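Local coordinates for protein DNA polymerase III subunit beta (Helicobacter pylori 26695, PDB 4S3I) that forms a ring around DNA that tethers DNA polymerases and other proteins to the template and so confers processivity, at residues Tyr18-Phe22 / Glu208-Leu212; Thr93-Leu98 / Lys108-Phe112; Ala144-Gln149 / Lys203-Leu207. All coordinates share one frame; numbering follows the deposited sequence.

In the fold
Contact 1 closes the longest loop, from the N-terminal domain to the central domain, and the other two lie inside it along the chain, contact 2 first and contact 3 after it. Contacts 1 and 3 have centres about 14 Å apart and share helix 203-212; Arg204 of contact 3 links them directly, its NH2 lying 2.9 Å from O of Ala21, a probable hydrogen bond. Contact 2 is remote, its centre about 26 Å from that of contact 1 and about 37 Å from that of contact 3. The three thus sample a domain junction, the central domain itself, and the edge of the N-terminal domain's sheet that meets the second subunit.

Contact 1: Tyr18-Phe22 / Glu208-Leu212; sequences YLQAF and EILKL
Tyr18 of helix 9-19 and Phe22, a little further along the chain, bracket the side chain of Leu212 with one ring on each of its two methyl groups. The apolar evidence is direct: CD2 of Leu212 lies 3.6 Å from CD1 of Tyr18, the tyrosine and leucine side chains running alongside each other with opposite headings. The other methyl, Leu212 CD1, meets Phe22 CZ at 3.9 Å, near the ring plane and so at its edge. Phe22 CZ also touches CB of Glu208, at 4.1 Å. CG of Phe22 stands anti to its carbonyl carbon (chi1 -59°), and from there the ring extends its CZ end to the opposing helix.

The polar evidence lies within Glu208-Leu212. Glu208 and Lys211 form a salt bridge in which NZ of Lys211 is 2.9 Å from OE1 of Glu208, meeting it on the syn side but 21° out of the carboxylate plane; a second, weak bond runs to OE2. A bend at chi2 (-49°) turns the acid toward this partner. Ala21 packs against the pair, its CB 3.3 Å from Glu208 OE1 and 3.8 Å from Lys211 NZ. A polar tie between the domains, from Arg204 to Ala21, lies one turn earlier on the same helix.

Behind the contact, Phe22 leans on Ile53 and Leu55, while Glu208 and Leu212 lean on Phe235. Helices 9-19 and 203-212 therefore pack side by side over adjoining strands 53-60 and 233-238, where one antiparallel sheet runs across the junction of the N-terminal and central domains, as in other ring-shaped DNA processivity factors of this family, whose helices line the DNA channel.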
ATOM      1  N   TYR A  18      12.189   0.372  14.847  1.00 27.58           N
ATOM      2  CA  TYR A  18      12.209  -1.029  15.238  1.00 27.53           C
ATOM      3  C   TYR A  18      11.311  -1.302  16.420  1.00 31.70           C
ATOM      4  O   TYR A  18      10.744  -2.386  16.537  1.00 28.52           O
ATOM      5  CB  TYR A  18      13.619  -1.446  15.616  1.00 27.70           C
ATOM      6  CG  TYR A  18      14.547  -1.641  14.447  1.00 34.30           C
ATOM      7  CD1 TYR A  18      14.228  -2.522  13.422  1.00 35.87           C
ATOM      8  CD2 TYR A  18      15.765  -0.975  14.392  1.00 35.94           C
ATOM      9  CE1 TYR A  18      15.095  -2.722  12.353  1.00 43.51           C
ATOM     10  CE2 TYR A  18      16.636  -1.165  13.338  1.00 41.72           C
ATOM     11  CZ  TYR A  18      16.297  -2.037  12.322  1.00 44.91           C
ATOM     12  OH  TYR A  18      17.173  -2.222  11.277  1.00 49.05           O
ATOM     13  N   LEU A  19      11.200  -0.322  17.309  1.00 28.02           N
ATOM     14  CA  LEU A  19      10.494  -0.525  18.565  1.00 28.35           C
ATOM     15  C   LEU A  19       8.976  -0.451  18.435  1.00 28.38           C
ATOM     16  O   LEU A  19       8.256  -0.892  19.331  1.00 28.70           O
ATOM     17  CB  LEU A  19      10.990   0.479  19.607  1.00 28.69           C
ATOM     18  CG  LEU A  19      12.368   0.129  20.170  1.00 28.89           C
ATOM     19  CD1 LEU A  19      12.957   1.334  20.886  1.00 29.19           C
ATOM     20  CD2 LEU A  19      12.270  -1.054  21.141  1.00 29.18           C
ATOM     21  N   GLN A  20       8.490   0.097  17.323  1.00 28.13           N
ATOM     22  CA  GLN A  20       7.052   0.330  17.170  1.00 28.26           C
ATOM     23  C   GLN A  20       6.253  -0.966  17.298  1.00 40.36           C
ATOM     24  O   GLN A  20       5.179  -0.983  17.895  1.00 29.40           O
ATOM     25  CB  GLN A  20       6.758   1.025  15.842  1.00 28.60           C
ATOM     26  CG  GLN A  20       7.382   2.409  15.740  1.00 29.01           C
ATOM     27  CD  GLN A  20       6.862   3.354  16.807  1.00 31.80           C
ATOM     28  OE1 GLN A  20       5.659   3.627  16.865  1.00 29.73           O
ATOM     29  NE2 GLN A  20       7.757   3.841  17.672  1.00 28.65           N
ATOM     30  N   ALA A  21       6.802  -2.061  16.775  1.00 28.07           N
ATOM     31  CA  ALA A  21       6.066  -3.323  16.722  1.00 32.35           C
ATOM     32  C   ALA A  21       5.846  -3.935  18.092  1.00 32.66           C
ATOM     33  O   ALA A  21       5.074  -4.884  18.239  1.00 29.78           O
ATOM     34  CB  ALA A  21       6.770  -4.313  15.810  1.00 37.85           C
ATOM     35  N   PHE A  22       6.532  -3.402  19.100  1.00 31.76           N
ATOM     36  CA  PHE A  22       6.472  -3.971  20.441  1.00 29.39           C
ATOM     37  C   PHE A  22       5.645  -3.120  21.389  1.00 33.06           C
ATOM     38  O   PHE A  22       5.671  -3.334  22.596  1.00 32.33           O
ATOM     39  CB  PHE A  22       7.880  -4.155  21.007  1.00 29.42           C
ATOM     40  CG  PHE A  22       8.746  -5.046  20.169  1.00 32.75           C
ATOM     41  CD1 PHE A  22       8.911  -6.387  20.503  1.00 34.44           C
ATOM     42  CD2 PHE A  22       9.378  -4.557  19.035  1.00 28.55           C
ATOM     43  CE1 PHE A  22       9.708  -7.222  19.717  1.00 33.23           C
ATOM     44  CE2 PHE A  22      10.175  -5.393  18.241  1.00 30.57           C
ATOM     45  CZ  PHE A  22      10.334  -6.722  18.587  1.00 28.48           C
ATOM     46  N   GLU A 208       8.694 -10.679  13.676  1.00 29.37           N
ATOM     47  CA  GLU A 208       9.566  -9.655  14.247  1.00 29.00           C
ATOM     48  C   GLU A 208      11.052  -9.973  14.050  1.00 30.29           C
ATOM     49  O   GLU A 208      11.833  -9.097  13.674  1.00 27.04           O
ATOM     50  CB  GLU A 208       9.244  -9.416  15.736  1.00 27.87           C
ATOM     51  CG  GLU A 208       7.819  -8.943  15.998  1.00 34.72           C
ATOM     52  CD  GLU A 208       7.391  -7.781  15.096  1.00 40.19           C
ATOM     53  OE1 GLU A 208       8.256  -6.990  14.661  1.00 41.30           O
ATOM     54  OE2 GLU A 208       6.172  -7.656  14.827  1.00 43.14           O
ATOM     55  N   ILE A 209      11.439 -11.224  14.303  1.00 27.39           N
ATOM     56  CA  ILE A 209      12.822 -11.639  14.080  1.00 27.43           C
ATOM     57  C   ILE A 209      13.291 -11.302  12.670  1.00 27.31           C
ATOM     58  O   ILE A 209      14.427 -10.854  12.464  1.00 27.54           O
ATOM     59  CB  ILE A 209      13.006 -13.148  14.343  1.00 27.71           C
ATOM     60  CG1 ILE A 209      13.012 -13.407  15.841  1.00 28.30           C
ATOM     61  CG2 ILE A 209      14.323 -13.662  13.742  1.00 27.72           C
ATOM     62  CD1 ILE A 209      12.569 -14.802  16.209  1.00 28.67           C
ATOM     63  N   LEU A 210      12.410 -11.501  11.699  1.00 26.69           N
ATOM     64  CA  LEU A 210      12.767 -11.221  10.311  1.00 32.37           C
ATOM     65  C   LEU A 210      13.077  -9.741  10.076  1.00 39.64           C
ATOM     66  O   LEU A 210      13.889  -9.407   9.205  1.00 31.50           O
ATOM     67  CB  LEU A 210      11.677 -11.706   9.357  1.00 28.68           C
ATOM     68  CG  LEU A 210      11.474 -13.220   9.308  1.00 32.76           C
ATOM     69  CD1 LEU A 210      10.312 -13.575   8.380  1.00 38.17           C
ATOM     70  CD2 LEU A 210      12.761 -13.914   8.842  1.00 27.80           C
ATOM     71  N   LYS A 211      12.457  -8.853  10.855  1.00 31.55           N
ATOM     72  CA  LYS A 211      12.717  -7.425  10.666  1.00 31.25           C
ATOM     73  C   LYS A 211      14.018  -7.005  11.338  1.00 36.02           C
ATOM     74  O   LYS A 211      14.612  -5.991  10.975  1.00 38.16           O
ATOM     75  CB  LYS A 211      11.568  -6.566  11.208  1.00 36.36           C
ATOM     76  CG  LYS A 211      10.188  -6.893  10.691  1.00 37.08           C
ATOM     77  CD  LYS A 211       9.171  -6.012  11.412  1.00 42.16           C
ATOM     78  CE  LYS A 211       7.795  -6.658  11.483  1.00 47.16           C
ATOM     79  NZ  LYS A 211       6.855  -5.859  12.335  1.00 49.56           N
ATOM     80  N   LEU A 212      14.456  -7.778  12.329  1.00 31.03           N
ATOM     81  CA  LEU A 212      15.547  -7.343  13.181  1.00 27.41           C
ATOM     82  C   LEU A 212      16.873  -7.982  12.819  1.00 35.42           C
ATOM     83  O   LEU A 212      17.929  -7.341  12.899  1.00 31.92           O
ATOM     84  CB  LEU A 212      15.230  -7.659  14.644  1.00 27.60           C
ATOM     85  CG  LEU A 212      14.100  -6.841  15.259  1.00 31.27           C
ATOM     86  CD1 LEU A 212      13.605  -7.466  16.555  1.00 27.94           C
ATOM     87  CD2 LEU A 212      14.592  -5.430  15.512  1.00 32.73           C
TER

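Contact 2: Thr93-Leu98 / Lys108-Phe112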
ATOM      1  N   THR A  93      15.003  15.284  30.722  1.00 34.15           N
ATOM      2  CA  THR A  93      13.834  15.138  31.576  1.00 42.23           C
ATOM      3  C   THR A  93      13.611  16.414  32.370  1.00 55.54           C
ATOM      4  O   THR A  93      14.553  17.123  32.726  1.00 58.47           O
ATOM      5  CB  THR A  93      13.952  13.952  32.537  1.00 38.43           C
ATOM      6  OG1 THR A  93      15.116  14.126  33.347  1.00 40.41           O
ATOM      7  CG2 THR A  93      14.053  12.646  31.757  1.00 40.26           C
ATOM      8  N   LYS A  94      12.344  16.698  32.632  1.00 55.95           N
ATOM      9  CA  LYS A  94      11.954  17.839  33.430  1.00 62.95           C
ATOM     10  C   LYS A  94      10.723  17.380  34.195  1.00 59.68           C
ATOM     11  O   LYS A  94       9.664  17.203  33.603  1.00 58.78           O
ATOM     12  CB  LYS A  94      11.634  19.033  32.526  1.00 67.71           C
ATOM     13  CG  LYS A  94      12.719  20.119  32.479  1.00 77.06           C
ATOM     14  CD  LYS A  94      13.736  19.916  31.352  1.00 79.89           C
ATOM     15  CE  LYS A  94      14.709  21.102  31.249  1.00 81.90           C
ATOM     16  NZ  LYS A  94      15.592  21.264  32.446  1.00 81.73           N
ATOM     17  N   ASP A  95      10.878  17.159  35.497  1.00 67.00           N
ATOM     18  CA  ASP A  95       9.865  16.487  36.333  1.00 73.84           C
ATOM     19  C   ASP A  95       9.303  15.154  35.765  1.00 67.11           C
ATOM     20  O   ASP A  95      10.029  14.161  35.645  1.00 66.28           O
ATOM     21  CB  ASP A  95       8.750  17.459  36.802  1.00169.43           C
ATOM     22  CG  ASP A  95       7.870  17.962  35.665  1.00169.34           C
ATOM     23  OD1 ASP A  95       6.911  17.246  35.296  1.00169.82           O
ATOM     24  OD2 ASP A  95       8.140  19.061  35.141  1.00168.40           O
ATOM     25  N   ASP A  96       8.017  15.151  35.435  1.00 60.90           N
ATOM     26  CA  ASP A  96       7.284  13.975  34.990  1.00 60.47           C
ATOM     27  C   ASP A  96       7.214  14.022  33.466  1.00 48.52           C
ATOM     28  O   ASP A  96       6.310  13.458  32.852  1.00 35.12           O
ATOM     29  CB  ASP A  96       5.861  14.067  35.558  1.00 76.68           C
ATOM     30  CG  ASP A  96       5.247  12.712  35.873  1.00 91.34           C
ATOM     31  OD1 ASP A  96       5.834  11.668  35.513  1.00 96.54           O
ATOM     32  OD2 ASP A  96       4.154  12.705  36.486  1.00 95.07           O
ATOM     33  N   SER A  97       8.167  14.714  32.851  1.00 35.31           N
ATOM     34  CA  SER A  97       8.031  15.074  31.450  1.00 37.59           C
ATOM     35  C   SER A  97       9.362  14.957  30.720  1.00 34.00           C
ATOM     36  O   SER A  97      10.417  15.236  31.303  1.00 34.19           O
ATOM     37  CB  SER A  97       7.480  16.498  31.351  1.00 41.96           C
ATOM     38  OG  SER A  97       7.543  16.972  30.032  1.00 42.04           O
ATOM     39  N   LEU A  98       9.317  14.525  29.465  1.00 33.48           N
ATOM     40  CA  LEU A  98      10.522  14.454  28.650  1.00 33.12           C
ATOM     41  C   LEU A  98      10.525  15.601  27.651  1.00 38.80           C
ATOM     42  O   LEU A  98       9.576  15.747  26.865  1.00 32.90           O
ATOM     43  CB  LEU A  98      10.595  13.140  27.876  1.00 32.63           C
ATOM     44  CG  LEU A  98      11.872  13.044  27.031  1.00 39.93           C
ATOM     45  CD1 LEU A  98      13.083  13.006  27.956  1.00 37.59           C
ATOM     46  CD2 LEU A  98      11.883  11.850  26.082  1.00 42.46           C
ATOM     47  N   LYS A 108       7.312  18.618  24.457  1.00 33.34           N
ATOM     48  CA  LYS A 108       7.207  17.963  25.756  1.00 33.43           C
ATOM     49  C   LYS A 108       6.228  16.797  25.682  1.00 35.39           C
ATOM     50  O   LYS A 108       5.166  16.906  25.062  1.00 33.33           O
ATOM     51  CB  LYS A 108       6.779  18.961  26.827  1.00 39.05           C
ATOM     52  CG  LYS A 108       7.869  19.938  27.234  1.00 50.45           C
ATOM     53  CD  LYS A 108       7.422  20.835  28.383  1.00 62.93           C
ATOM     54  CE  LYS A 108       6.075  21.507  28.090  1.00 69.79           C
ATOM     55  NZ  LYS A 108       6.141  22.621  27.090  1.00 70.34           N
ATOM     56  N   LEU A 109       6.594  15.678  26.296  1.00 33.06           N
ATOM     57  CA  LEU A 109       5.703  14.529  26.386  1.00 33.00           C
ATOM     58  C   LEU A 109       5.735  13.999  27.814  1.00 33.33           C
ATOM     59  O   LEU A 109       6.780  14.019  28.470  1.00 33.36           O
ATOM     60  CB  LEU A 109       6.083  13.430  25.383  1.00 32.41           C
ATOM     61  CG  LEU A 109       5.777  13.703  23.916  1.00 32.14           C
ATOM     62  CD1 LEU A 109       6.348  12.620  23.011  1.00 31.58           C
ATOM     63  CD2 LEU A 109       4.273  13.819  23.700  1.00 35.13           C
ATOM     64  N   PRO A 110       4.582  13.536  28.311  1.00 33.69           N
ATOM     65  CA  PRO A 110       4.526  13.100  29.707  1.00 34.16           C
ATOM     66  C   PRO A 110       5.194  11.731  29.891  1.00 33.90           C
ATOM     67  O   PRO A 110       5.073  10.870  29.022  1.00 33.48           O
ATOM     68  CB  PRO A 110       3.023  13.006  29.979  1.00 34.68           C
ATOM     69  CG  PRO A 110       2.418  12.650  28.599  1.00 34.28           C
ATOM     70  CD  PRO A 110       3.301  13.350  27.592  1.00 33.85           C
ATOM     71  N   MET A 111       5.890  11.538  31.009  1.00 34.20           N
ATOM     72  CA  MET A 111       6.495  10.250  31.304  1.00 34.10           C
ATOM     73  C   MET A 111       5.640   9.505  32.323  1.00 34.74           C
ATOM     74  O   MET A 111       4.928  10.134  33.108  1.00 35.33           O
ATOM     75  CB  MET A 111       7.914  10.452  31.847  1.00 34.12           C
ATOM     76  CG  MET A 111       8.838  11.255  30.942  1.00 33.66           C
ATOM     77  SD  MET A 111      10.539  10.903  31.387  1.00 33.69           S
ATOM     78  CE  MET A 111      10.645  11.640  33.021  1.00 39.58           C
ATOM     79  N   PHE A 112       5.709   8.173  32.325  1.00 34.69           N
ATOM     80  CA  PHE A 112       5.061   7.381  33.375  1.00 35.41           C
ATOM     81  C   PHE A 112       6.085   6.908  34.417  1.00 35.76           C
ATOM     82  O   PHE A 112       7.291   7.028  34.211  1.00 35.39           O
ATOM     83  CB  PHE A 112       4.333   6.171  32.772  1.00 35.30           C
ATOM     84  CG  PHE A 112       3.136   6.528  31.930  1.00 35.20           C
ATOM     85  CD1 PHE A 112       2.299   7.582  32.287  1.00 38.34           C
ATOM     86  CD2 PHE A 112       2.836   5.799  30.793  1.00 34.70           C
ATOM     87  CE1 PHE A 112       1.185   7.906  31.504  1.00 39.37           C
ATOM     88  CE2 PHE A 112       1.736   6.119  30.003  1.00 34.68           C
ATOM     89  CZ  PHE A 112       0.913   7.173  30.355  1.00 35.96           C
TER
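Met111 lies over the chain at Ser97 and Leu98 and forms the tightly packed part of this contact, burying more surface than any other residue of the two segments. Its CG sits 3.6 Å from Leu98 N, and the bend at chi3 (-68°) brings the terminal methyl round to Thr93. There Met111 CE is 3.8 Å from CG2 of Thr93, the two side chains crossing at about a right angle.

The backbone is equally close. Leu98 and Leu109 are an antiparallel hydrogen-bonded pair: Leu98 N reaches Leu109 O at 2.8 Å, and Leu109 N returns to Leu98 O at 3.0 Å. Next to them, Ser97 and Pro110 form a non-hydrogen-bonded pair. Past the proline, Met111 N is held by Asp96 O at 2.7 Å. Leu98 and Leu109 share one face of the sheet, where both rest on Ile72.

The loose side is formed by the side chains of Lys94, Asp95 and Asp96 on the type II' turn from Lys94 to Ser97. All three residues are exposed, and Asp95 is poorly ordered. OD1 of Asp96 comes within 3.0 Å of Met111 O, but both are acceptors and no bond joins them.

Lys108, by contrast, is engaged by the second subunit: its NZ bonds to Thr301 of that chain, and its backbone pairs with a strand there. This is the edge of a beta meander, hairpin 97-102/105-110 following strand 89-94, whose sheet continues antiparallel across the dimer interface that closes the ring.

Contact 3: Ala144-Gln149 / Lys203-Leu207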
ATOM      1  N   ALA A 144       7.608 -19.414   6.992  1.00 34.89           N
ATOM      2  CA  ALA A 144       6.565 -18.545   7.562  1.00 34.52           C
ATOM      3  C   ALA A 144       5.188 -18.614   6.876  1.00 37.12           C
ATOM      4  O   ALA A 144       4.165 -18.667   7.569  1.00 33.69           O
ATOM      5  CB  ALA A 144       7.049 -17.093   7.634  1.00 32.15           C
ATOM      6  N   PRO A 145       5.150 -18.603   5.521  1.00 26.22           N
ATOM      7  CA  PRO A 145       3.824 -18.551   4.889  1.00 26.81           C
ATOM      8  C   PRO A 145       2.916 -19.736   5.188  1.00 27.87           C
ATOM      9  O   PRO A 145       1.712 -19.612   5.002  1.00 31.00           O
ATOM     10  CB  PRO A 145       4.151 -18.531   3.395  1.00 31.41           C
ATOM     11  CG  PRO A 145       5.508 -17.934   3.307  1.00 31.53           C
ATOM     12  CD  PRO A 145       6.230 -18.412   4.529  1.00 25.81           C
ATOM     13  N   VAL A 146       3.460 -20.869   5.616  1.00 28.21           N
ATOM     14  CA  VAL A 146       2.596 -22.024   5.851  1.00 28.98           C
ATOM     15  C   VAL A 146       1.978 -21.979   7.241  1.00 33.59           C
ATOM     16  O   VAL A 146       1.018 -22.696   7.523  1.00 38.18           O
ATOM     17  CB  VAL A 146       3.320 -23.366   5.626  1.00 32.10           C
ATOM     18  CG1 VAL A 146       4.105 -23.333   4.300  1.00 26.90           C
ATOM     19  CG2 VAL A 146       4.247 -23.676   6.787  1.00 35.99           C
ATOM     20  N   ILE A 147       2.529 -21.127   8.104  1.00 28.02           N
ATOM     21  CA  ILE A 147       2.127 -21.125   9.512  1.00 32.77           C
ATOM     22  C   ILE A 147       0.943 -20.201   9.775  1.00 35.72           C
ATOM     23  O   ILE A 147       0.985 -19.013   9.429  1.00 36.44           O
ATOM     24  CB  ILE A 147       3.308 -20.741  10.419  1.00 34.67           C
ATOM     25  CG1 ILE A 147       4.400 -21.796  10.304  1.00 33.73           C
ATOM     26  CG2 ILE A 147       2.874 -20.614  11.874  1.00 38.74           C
ATOM     27  CD1 ILE A 147       5.717 -21.390  10.944  1.00 31.89           C
ATOM     28  N   GLU A 148      -0.115 -20.764  10.367  1.00 51.47           N
ATOM     29  CA  GLU A 148      -1.256 -19.987  10.844  1.00 64.11           C
ATOM     30  C   GLU A 148      -0.897 -19.340  12.178  1.00 71.87           C
ATOM     31  O   GLU A 148      -0.698 -20.030  13.181  1.00 67.57           O
ATOM     32  CB  GLU A 148      -2.487 -20.877  11.039  1.00 71.96           C
ATOM     33  CG  GLU A 148      -3.190 -21.326   9.770  1.00 81.05           C
ATOM     34  CD  GLU A 148      -4.358 -22.262  10.060  1.00 93.00           C
ATOM     35  OE1 GLU A 148      -4.562 -23.213   9.275  1.00 96.57           O
ATOM     36  OE2 GLU A 148      -5.073 -22.045  11.069  1.00 96.24           O
ATOM     37  N   GLN A 149      -0.810 -18.015  12.181  1.00 80.19           N
ATOM     38  CA  GLN A 149      -0.520 -17.250  13.387  1.00 86.11           C
ATOM     39  C   GLN A 149      -1.666 -17.408  14.367  1.00 85.01           C
ATOM     40  O   GLN A 149      -1.491 -17.874  15.493  1.00 81.36           O
ATOM     41  CB  GLN A 149      -0.370 -15.779  13.019  1.00 91.96           C
ATOM     42  CG  GLN A 149       0.145 -14.889  14.125  1.00 96.97           C
ATOM     43  CD  GLN A 149       0.790 -13.636  13.576  1.00100.14           C
ATOM     44  OE1 GLN A 149       0.678 -13.339  12.384  1.00100.25           O
ATOM     45  NE2 GLN A 149       1.478 -12.896  14.436  1.00101.55           N
ATOM     46  N   LYS A 203       4.359 -17.230  15.788  1.00 34.99           N
ATOM     47  CA  LYS A 203       4.456 -16.586  14.478  1.00 32.50           C
ATOM     48  C   LYS A 203       4.825 -15.109  14.582  1.00 28.69           C
ATOM     49  O   LYS A 203       5.658 -14.613  13.820  1.00 28.13           O
ATOM     50  CB  LYS A 203       3.141 -16.763  13.705  1.00 38.92           C
ATOM     51  CG  LYS A 203       3.076 -16.070  12.331  1.00 48.46           C
ATOM     52  CD  LYS A 203       3.724 -16.889  11.208  1.00 48.37           C
ATOM     53  CE  LYS A 203       3.413 -16.308   9.813  1.00 47.05           C
ATOM     54  NZ  LYS A 203       2.300 -17.015   9.091  1.00 44.27           N
ATOM     55  N   ARG A 204       4.227 -14.412  15.545  1.00 30.56           N
ATOM     56  CA  ARG A 204       4.507 -12.987  15.707  1.00 34.62           C
ATOM     57  C   ARG A 204       5.992 -12.765  15.934  1.00 28.61           C
ATOM     58  O   ARG A 204       6.602 -11.885  15.315  1.00 33.41           O
ATOM     59  CB  ARG A 204       3.721 -12.397  16.886  1.00 37.37           C
ATOM     60  CG  ARG A 204       4.002 -10.907  17.086  1.00 42.10           C
ATOM     61  CD  ARG A 204       3.593 -10.429  18.463  1.00 46.42           C
ATOM     62  NE  ARG A 204       3.932  -9.021  18.672  1.00 48.32           N
ATOM     63  CZ  ARG A 204       3.566  -8.319  19.739  1.00 48.13           C
ATOM     64  NH1 ARG A 204       2.842  -8.897  20.688  1.00 44.56           N
ATOM     65  NH2 ARG A 204       3.917  -7.041  19.854  1.00 46.30           N
ATOM     66  N   ALA A 205       6.570 -13.581  16.816  1.00 29.02           N
ATOM     67  CA  ALA A 205       7.995 -13.510  17.102  1.00 29.59           C
ATOM     68  C   ALA A 205       8.786 -13.760  15.831  1.00 28.37           C
ATOM     69  O   ALA A 205       9.762 -13.053  15.532  1.00 28.07           O
ATOM     70  CB  ALA A 205       8.376 -14.532  18.181  1.00 29.59           C
ATOM     71  N   LEU A 206       8.370 -14.781  15.086  1.00 28.65           N
ATOM     72  CA  LEU A 206       9.019 -15.102  13.808  1.00 27.79           C
ATOM     73  C   LEU A 206       9.083 -13.863  12.919  1.00 27.28           C
ATOM     74  O   LEU A 206      10.149 -13.475  12.421  1.00 27.03           O
ATOM     75  CB  LEU A 206       8.266 -16.244  13.108  1.00 29.88           C
ATOM     76  CG  LEU A 206       8.980 -17.063  12.016  1.00 37.07           C
ATOM     77  CD1 LEU A 206       8.080 -18.180  11.520  1.00 38.88           C
ATOM     78  CD2 LEU A 206       9.433 -16.231  10.835  1.00 49.39           C
ATOM     79  N   LEU A 207       7.939 -13.230  12.721  1.00 27.22           N
ATOM     80  CA  LEU A 207       7.881 -12.073  11.838  1.00 26.97           C
ATOM     81  C   LEU A 207       8.719 -10.907  12.362  1.00 29.26           C
ATOM     82  O   LEU A 207       9.408 -10.239  11.593  1.00 27.87           O
ATOM     83  CB  LEU A 207       6.430 -11.668  11.619  1.00 29.81           C
ATOM     84  CG  LEU A 207       5.616 -12.747  10.898  1.00 37.29           C
ATOM     85  CD1 LEU A 207       4.113 -12.467  10.977  1.00 39.69           C
ATOM     86  CD2 LEU A 207       6.073 -12.862   9.439  1.00 28.16           C
TER
HETATM   87  O   HOH W   1      -0.146 -15.675   9.838  1.00 52.93           O
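Gln149 and Lys203 bring the two backbones together at a CA–CA distance of 5.1 Å, where the loop leaving the 3-10 turn 144-146 passes the first turn of helix 203-212.

From this point Lys203 sends its side chain back along the loop. CG is anti to the backbone N (chi1 177°), and bends at chi2 and chi4 carry NZ to the carbonyls of Ala144 and Ile147. NZ donates to Ala144 O at 2.9 Å, from 37° above the carbonyl plane, while Ile147 N reaches the same oxygen from the opposite face. The lysine thus joins the turn's own backbone bond in holding one carbonyl oxygen. NZ also donates to Ile147 O, though the modelled separation is too short for its length to be trusted. A water accepts from Lys203 NZ at 2.9 Å and is weakly bonded to Gln149 N.

Apolar groups flank this polar cluster. Ile147 CD1 meets Leu206 CD1 at 4.0 Å, and Ala144 CB touches the other methyl of Leu206, CD2, at 4.1 Å; both Ile147 and Leu206 also rest on Ile159 of the sheet. On the exposed side, the poorly ordered Gln149 lies across the aliphatic part of Lys203 at about a right angle, with its CB 3.5 Å from Lys203 CG. Its amide NE2 lies 3.3 Å from Arg204 CA, a contact without a hydrogen bond and, given the poor order, of uncertain position.

A lysine at the start of helix 203-212 thus ties that helix, through Ala144 O, to the turn that follows helix 135-143; the two are the helices of the central domain, one of three similar domains in each subunit of this family.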